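Local coordinates for protein putative glycoside hydrolase (Bacteroides ovatus, PDB 4ONZ) that is a putative glycoside hydrolase of the beta-fructosidase clan, with a probable five-bladed beta-propeller fold, at residues G326-Y329 with L334-Y337; T57-K62 with G130-L135. One frame throughout, in Å; residues are numbered along the deposited sequence.

Overall arrangement
Contact 1 is buried and joins neighbours within one antiparallel sheet, the hairpin of strands 322-330 and 333-340. Contact 2 is partly buried and joins two different sheets. It links the end of strand 50-59 to the start of strand 132-139. The two contacts hold no strand in common, but they touch. Val328 of contact 1 packs on Thr57 and Val58 of contact 2, so strand 50-59 has the hairpin on one flank and Tyr132 on another. Their chemistry differs with their place. Contact 1 combines a backbone ladder with apolar packing. Contact 2 depends on one tyrosine hydroxyl bound to a main-chain carbonyl, close to a charged turn.

Contact 1. Residues G326-Y329 with L334-Y337; sequences GLVY and LYLY
Val328 points CG2 into the notch between Tyr335 and Tyr337 on one face of this antiparallel hairpin. This methyl is the bump. Val328 CG2 lies 3.7 Å from Tyr335 CB. Val328 CG2 is also 3.9 Å from Tyr337 CE2, where it meets the edge of the Tyr337 ring in the ring plane. With CG1 anti to the carbonyl carbon (chi1 -64°), CG2 sits between the backbone N and the carbonyl carbon, and this turns it to the two tyrosines. Gly326, paired with Tyr337, brings no side chain to this face. Ile63 touches Val328 and both tyrosines, joining them to strand 62-70.

The other face carries leucines and Tyr329. Leu327 CD1 packs on Leu336 CD1 at 3.9 Å and on Leu334 CD2 at 4.1 Å. Leu334 CD2 rests over the backbone between Val328 O and Tyr329 CA, 3.6 Å from Val328 O. The edge of the Tyr329 ring lies beside it. The Leu334 and Tyr329 side chains cross at about a right angle. Phe18 covers Leu334 and Leu336 from a loop.

Two pairs of backbone hydrogen bonds set the register. Val328 and Tyr335 bond both ways, with Tyr335 N 2.8 Å from Val328 O. Gly326 and Tyr337 do the same, and Tyr337 N is 2.9 Å from Gly326 O. Leu336 CA adds a CA-H...O contact to Gly326 O.

The polar end of Tyr337 is satisfied by Gly92 O. The backbone bonds fix the alignment of the strands, while the side chains across the hairpin meet through apolar contacts. This is consistent with a buried antiparallel hairpin within one blade of the probable propeller.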
ATOM      1  N   GLY A 326      -1.001  -2.004   4.521  1.00 15.53           N
ATOM      2  CA  GLY A 326      -0.043  -1.782   5.596  1.00 16.77           C
ATOM      3  C   GLY A 326       0.307  -3.063   6.315  1.00 16.57           C
ATOM      4  O   GLY A 326      -0.552  -3.907   6.536  1.00 17.89           O
ATOM      5  N   LEU A 327       1.578  -3.205   6.675  1.00 18.09           N
ATOM      6  CA  LEU A 327       2.062  -4.371   7.381  1.00 20.78           C
ATOM      7  C   LEU A 327       3.163  -3.951   8.340  1.00 20.95           C
ATOM      8  O   LEU A 327       4.204  -3.424   7.919  1.00 20.43           O
ATOM      9  CB  LEU A 327       2.601  -5.410   6.398  1.00 20.66           C
ATOM     10  CG  LEU A 327       3.142  -6.692   7.021  1.00 21.68           C
ATOM     11  CD1 LEU A 327       2.042  -7.459   7.760  1.00 23.31           C
ATOM     12  CD2 LEU A 327       3.774  -7.558   5.938  1.00 22.75           C
ATOM     13  N   VAL A 328       2.948  -4.188   9.633  1.00 20.87           N
ATOM     14  CA  VAL A 328       3.950  -3.814  10.634  1.00 21.82           C
ATOM     15  C   VAL A 328       4.220  -4.948  11.610  1.00 21.80           C
ATOM     16  O   VAL A 328       3.326  -5.735  11.931  1.00 23.14           O
ATOM     17  CB  VAL A 328       3.550  -2.549  11.424  1.00 24.21           C
ATOM     18  CG1 VAL A 328       3.478  -1.339  10.504  1.00 22.95           C
ATOM     19  CG2 VAL A 328       2.228  -2.727  12.141  1.00 24.89           C
ATOM     20  N   TYR A 329       5.468  -5.021  12.047  1.00 22.77           N
ATOM     21  CA  TYR A 329       5.915  -5.976  13.034  1.00 24.40           C
ATOM     22  C   TYR A 329       5.962  -5.212  14.351  1.00 24.61           C
ATOM     23  O   TYR A 329       6.643  -4.195  14.464  1.00 23.40           O
ATOM     24  CB  TYR A 329       7.301  -6.507  12.681  1.00 25.85           C
ATOM     25  CG  TYR A 329       7.849  -7.478  13.699  1.00 28.34           C
ATOM     26  CD1 TYR A 329       7.539  -8.831  13.631  1.00 29.52           C
ATOM     27  CD2 TYR A 329       8.671  -7.045  14.726  1.00 30.92           C
ATOM     28  CE1 TYR A 329       8.041  -9.723  14.561  1.00 32.09           C
ATOM     29  CE2 TYR A 329       9.180  -7.932  15.661  1.00 33.95           C
ATOM     30  CZ  TYR A 329       8.860  -9.269  15.569  1.00 34.68           C
ATOM     31  OH  TYR A 329       9.353 -10.156  16.496  1.00 38.23           O
ATOM     32  N   LEU A 334       2.458  -9.544  13.748  1.00 25.37           N
ATOM     33  CA  LEU A 334       2.297  -8.795  12.512  1.00 22.86           C
ATOM     34  C   LEU A 334       0.884  -8.238  12.474  1.00 21.38           C
ATOM     35  O   LEU A 334      -0.082  -8.975  12.676  1.00 21.60           O
ATOM     36  CB  LEU A 334       2.542  -9.679  11.293  1.00 24.99           C
ATOM     37  CG  LEU A 334       3.985 -10.026  10.933  1.00 27.16           C
ATOM     38  CD1 LEU A 334       3.984 -11.074   9.824  1.00 27.87           C
ATOM     39  CD2 LEU A 334       4.741  -8.776  10.502  1.00 27.98           C
ATOM     40  N   TYR A 335       0.777  -6.932  12.253  1.00 21.59           N
ATOM     41  CA  TYR A 335      -0.501  -6.244  12.123  1.00 20.69           C
ATOM     42  C   TYR A 335      -0.700  -5.832  10.667  1.00 21.52           C
ATOM     43  O   TYR A 335       0.123  -5.103  10.094  1.00 21.31           O
ATOM     44  CB  TYR A 335      -0.538  -5.001  13.010  1.00 20.82           C
ATOM     45  CG  TYR A 335      -0.519  -5.301  14.497  1.00 22.48           C
ATOM     46  CD1 TYR A 335       0.655  -5.694  15.126  1.00 23.07           C
ATOM     47  CD2 TYR A 335      -1.670  -5.171  15.274  1.00 23.32           C
ATOM     48  CE1 TYR A 335       0.683  -5.983  16.477  1.00 24.96           C
ATOM     49  CE2 TYR A 335      -1.649  -5.455  16.634  1.00 25.27           C
ATOM     50  CZ  TYR A 335      -0.469  -5.859  17.227  1.00 26.66           C
ATOM     51  OH  TYR A 335      -0.431  -6.145  18.577  1.00 27.48           O
ATOM     52  N   LEU A 336      -1.818  -6.276  10.102  1.00 20.72           N
ATOM     53  CA  LEU A 336      -2.204  -6.000   8.720  1.00 21.82           C
ATOM     54  C   LEU A 336      -3.284  -4.914   8.726  1.00 20.09           C
ATOM     55  O   LEU A 336      -4.317  -5.086   9.378  1.00 19.86           O
ATOM     56  CB  LEU A 336      -2.784  -7.288   8.135  1.00 22.37           C
ATOM     57  CG  LEU A 336      -2.856  -7.464   6.631  1.00 25.24           C
ATOM     58  CD1 LEU A 336      -1.448  -7.417   6.059  1.00 28.14           C
ATOM     59  CD2 LEU A 336      -3.516  -8.792   6.326  1.00 26.07           C
ATOM     60  N   TYR A 337      -3.063  -3.823   7.996  1.00 18.54           N
ATOM     61  CA  TYR A 337      -4.024  -2.728   7.909  1.00 17.26           C
ATOM     62  C   TYR A 337      -4.574  -2.672   6.508  1.00 17.26           C
ATOM     63  O   TYR A 337      -3.824  -2.720   5.526  1.00 17.13           O
ATOM     64  CB  TYR A 337      -3.395  -1.396   8.320  1.00 18.76           C
ATOM     65  CG  TYR A 337      -3.074  -1.369   9.777  1.00 19.12           C
ATOM     66  CD1 TYR A 337      -4.051  -1.050  10.703  1.00 19.99           C
ATOM     67  CD2 TYR A 337      -1.810  -1.728  10.244  1.00 19.10           C
ATOM     68  CE1 TYR A 337      -3.776  -1.062  12.058  1.00 19.69           C
ATOM     69  CE2 TYR A 337      -1.530  -1.735  11.586  1.00 19.56           C
ATOM     70  CZ  TYR A 337      -2.518  -1.398  12.489  1.00 19.79           C
ATOM     71  OH  TYR A 337      -2.265  -1.428  13.833  1.00 20.91           O
TER

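Contact 2. Residues T57-K62 with G130-L135; sequences TVKDGK and GLYVML
Tyr132 reaches strand 50-59 because its CG stands anti to its own carbonyl carbon (chi1 -66°), which sends the ring toward Thr57 and Val58. On the other side Thr57 holds OG1 anti to its backbone N (chi1 -168°). This sets Thr57 OG1 at the ring edge, near the ring plane, 3.3 Å from Tyr132 CE1. Thr57 CG2 lies off the ring plane, 4.0 Å from Tyr132 CE1.

The main bond is Tyr132 OH to Val58 O, 2.7 Å long. The hydroxyl is the donor. It lies in the carbonyl plane and uses a lone pair of the oxygen, with a C=O...donor angle of 140°. The Val58 side chain points away, so the valine takes part here through its backbone.

The aliphatic start of the Lys59 chain lies against the hydroxyl. Lys59 CB is 3.4 Å from Tyr132 OH, and Lys59 CG is 3.5 Å from the same atom. The lysine chain crosses the tyrosine at about a right angle, and its end then leads away. Lys59 NZ makes a salt bridge with Asp60 OD2, at 3.0 Å, from above the carboxylate plane. Leu154, from a loop, touches both Lys59 and Tyr132.

Lys59 to Lys62 form a type I' turn. Lys59 and Lys62 exchange backbone hydrogen bonds across it, and the chain returns as strand 62-70. Tyr132 thus ties the end of this hairpin to the neighbouring sheet. The axes of strands 57-59 and 132-135 come no closer than 10.1 Å, so a side chain spans the gap between separate sheets. This fits packing between adjacent blades of a probable beta-propeller.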
ATOM      1  N   THR A  57       3.407   1.901   9.611  1.00 20.14           N
ATOM      2  CA  THR A  57       4.816   1.793   9.957  1.00 21.46           C
ATOM      3  C   THR A  57       4.932   1.904  11.479  1.00 21.71           C
ATOM      4  O   THR A  57       3.916   1.949  12.178  1.00 20.97           O
ATOM      5  CB  THR A  57       5.648   2.847   9.189  1.00 22.35           C
ATOM      6  OG1 THR A  57       7.055   2.577   9.307  1.00 22.54           O
ATOM      7  CG2 THR A  57       5.336   4.249   9.670  1.00 21.56           C
ATOM      8  N   VAL A  58       6.155   1.916  11.985  1.00 23.21           N
ATOM      9  CA  VAL A  58       6.399   2.018  13.418  1.00 25.48           C
ATOM     10  C   VAL A  58       7.400   3.136  13.664  1.00 26.47           C
ATOM     11  O   VAL A  58       8.292   3.363  12.850  1.00 25.95           O
ATOM     12  CB  VAL A  58       6.964   0.692  13.986  1.00 27.39           C
ATOM     13  CG1 VAL A  58       7.387   0.841  15.443  1.00 29.67           C
ATOM     14  CG2 VAL A  58       5.947  -0.434  13.849  1.00 29.05           C
ATOM     15  N   LYS A  59       7.233   3.837  14.779  1.00 27.10           N
ATOM     16  CA  LYS A  59       8.170   4.865  15.207  1.00 27.70           C
ATOM     17  C   LYS A  59       8.122   4.954  16.726  1.00 28.16           C
ATOM     18  O   LYS A  59       7.040   5.019  17.306  1.00 27.19           O
ATOM     19  CB  LYS A  59       7.856   6.237  14.615  1.00 28.89           C
ATOM     20  CG  LYS A  59       8.947   7.260  14.936  1.00 31.50           C
ATOM     21  CD  LYS A  59       8.795   8.568  14.190  1.00 32.54           C
ATOM     22  CE  LYS A  59      10.042   9.433  14.354  1.00 34.41           C
ATOM     23  NZ  LYS A  59      10.245   9.918  15.743  1.00 35.40           N
ATOM     24  N   ASP A  60       9.288   4.922  17.357  1.00 31.41           N
ATOM     25  CA  ASP A  60       9.385   5.080  18.813  1.00 34.26           C
ATOM     26  C   ASP A  60       8.454   4.131  19.558  1.00 34.68           C
ATOM     27  O   ASP A  60       7.739   4.537  20.477  1.00 37.92           O
ATOM     28  CB  ASP A  60       9.063   6.533  19.190  1.00 38.56           C
ATOM     29  CG  ASP A  60      10.028   7.528  18.572  1.00 41.03           C
ATOM     30  OD1 ASP A  60      11.182   7.139  18.290  1.00 42.97           O
ATOM     31  OD2 ASP A  60       9.642   8.706  18.387  1.00 42.48           O
ATOM     32  N   GLY A  61       8.447   2.871  19.138  1.00 33.23           N
ATOM     33  CA  GLY A  61       7.615   1.846  19.768  1.00 34.18           C
ATOM     34  C   GLY A  61       6.118   1.927  19.513  1.00 33.34           C
ATOM     35  O   GLY A  61       5.359   1.143  20.082  1.00 32.92           O
ATOM     36  N   LYS A  62       5.686   2.858  18.662  1.00 30.52           N
ATOM     37  CA  LYS A  62       4.279   3.020  18.346  1.00 31.28           C
ATOM     38  C   LYS A  62       3.978   2.724  16.882  1.00 27.28           C
ATOM     39  O   LYS A  62       4.787   2.993  16.009  1.00 26.78           O
ATOM     40  CB  LYS A  62       3.817   4.440  18.650  1.00 35.68           C
ATOM     41  CG  LYS A  62       3.804   4.784  20.130  1.00 44.51           C
ATOM     42  CD  LYS A  62       3.066   6.090  20.357  1.00 53.62           C
ATOM     43  CE  LYS A  62       2.793   6.330  21.830  1.00 65.69           C
ATOM     44  NZ  LYS A  62       1.917   7.519  22.013  1.00 74.23           N
ATOM     45  N   GLY A 130      16.599   5.462   9.630  1.00 24.89           N
ATOM     46  CA  GLY A 130      15.436   6.247  10.052  1.00 23.89           C
ATOM     47  C   GLY A 130      14.707   7.136   9.054  1.00 23.27           C
ATOM     48  O   GLY A 130      13.960   8.026   9.464  1.00 24.31           O
ATOM     49  N   LEU A 131      14.902   6.913   7.754  1.00 21.12           N
ATOM     50  CA  LEU A 131      14.184   7.697   6.743  1.00 20.36           C
ATOM     51  C   LEU A 131      12.955   6.909   6.315  1.00 18.27           C
ATOM     52  O   LEU A 131      13.074   5.756   5.932  1.00 19.87           O
ATOM     53  CB  LEU A 131      15.054   7.966   5.512  1.00 20.54           C
ATOM     54  CG  LEU A 131      14.447   8.879   4.444  1.00 20.62           C
ATOM     55  CD1 LEU A 131      14.303  10.289   4.974  1.00 20.64           C
ATOM     56  CD2 LEU A 131      15.283   8.880   3.166  1.00 22.00           C
ATOM     57  N   TYR A 132      11.781   7.521   6.417  1.00 17.30           N
ATOM     58  CA  TYR A 132      10.549   6.877   5.990  1.00 17.18           C
ATOM     59  C   TYR A 132      10.288   7.310   4.575  1.00 16.55           C
ATOM     60  O   TYR A 132      10.302   8.504   4.278  1.00 16.74           O
ATOM     61  CB  TYR A 132       9.375   7.258   6.890  1.00 17.46           C
ATOM     62  CG  TYR A 132       9.539   6.739   8.301  1.00 19.89           C
ATOM     63  CD1 TYR A 132       9.068   5.476   8.658  1.00 19.92           C
ATOM     64  CD2 TYR A 132      10.170   7.506   9.273  1.00 20.42           C
ATOM     65  CE1 TYR A 132       9.217   4.991   9.958  1.00 21.44           C
ATOM     66  CE2 TYR A 132      10.326   7.028  10.571  1.00 21.54           C
ATOM     67  CZ  TYR A 132       9.852   5.776  10.907  1.00 21.22           C
ATOM     68  OH  TYR A 132       9.997   5.292  12.194  1.00 21.57           O
ATOM     69  N   VAL A 133      10.086   6.329   3.701  1.00 17.74           N
ATOM     70  CA  VAL A 133       9.837   6.570   2.285  1.00 16.25           C
ATOM     71  C   VAL A 133       8.406   6.173   1.960  1.00 16.99           C
ATOM     72  O   VAL A 133       8.001   5.035   2.227  1.00 16.51           O
ATOM     73  CB  VAL A 133      10.804   5.756   1.397  1.00 16.93           C
ATOM     74  CG1 VAL A 133      10.569   6.082  -0.075  1.00 16.19           C
ATOM     75  CG2 VAL A 133      12.248   6.076   1.761  1.00 18.23           C
HETATM   76  N   MSE A 134       7.653   7.109   1.381  1.00 14.80           N
HETATM   77  CA  MSE A 134       6.281   6.860   0.991  1.00 14.40           C
HETATM   78  C   MSE A 134       6.159   6.850  -0.505  1.00 15.36           C
HETATM   79  O   MSE A 134       6.597   7.785  -1.186  1.00 14.12           O
HETATM   80  CB  MSE A 134       5.334   7.916   1.545  1.00 14.19           C
HETATM   81  CG  MSE A 134       3.888   7.694   1.092  1.00 14.72           C
HETATM   82 SE   MSE A 134       2.808   9.245   1.601  0.75 12.43          SE
HETATM   83  CE  MSE A 134       2.765   9.022   3.540  1.00 15.17           C
ATOM     84  N   LEU A 135       5.589   5.761  -1.014  1.00 13.94           N
ATOM     85  CA  LEU A 135       5.204   5.629  -2.416  1.00 13.90           C
ATOM     86  C   LEU A 135       3.690   5.782  -2.396  1.00 13.53           C
ATOM     87  O   LEU A 135       3.006   5.058  -1.661  1.00 13.31           O
ATOM     88  CB  LEU A 135       5.590   4.275  -3.001  1.00 15.04           C
ATOM     89  CG  LEU A 135       6.996   4.115  -3.588  1.00 16.76           C
ATOM     90  CD1 LEU A 135       7.107   4.800  -4.936  1.00 15.38           C
ATOM     91  CD2 LEU A 135       8.063   4.641  -2.643  1.00 18.88           C
TER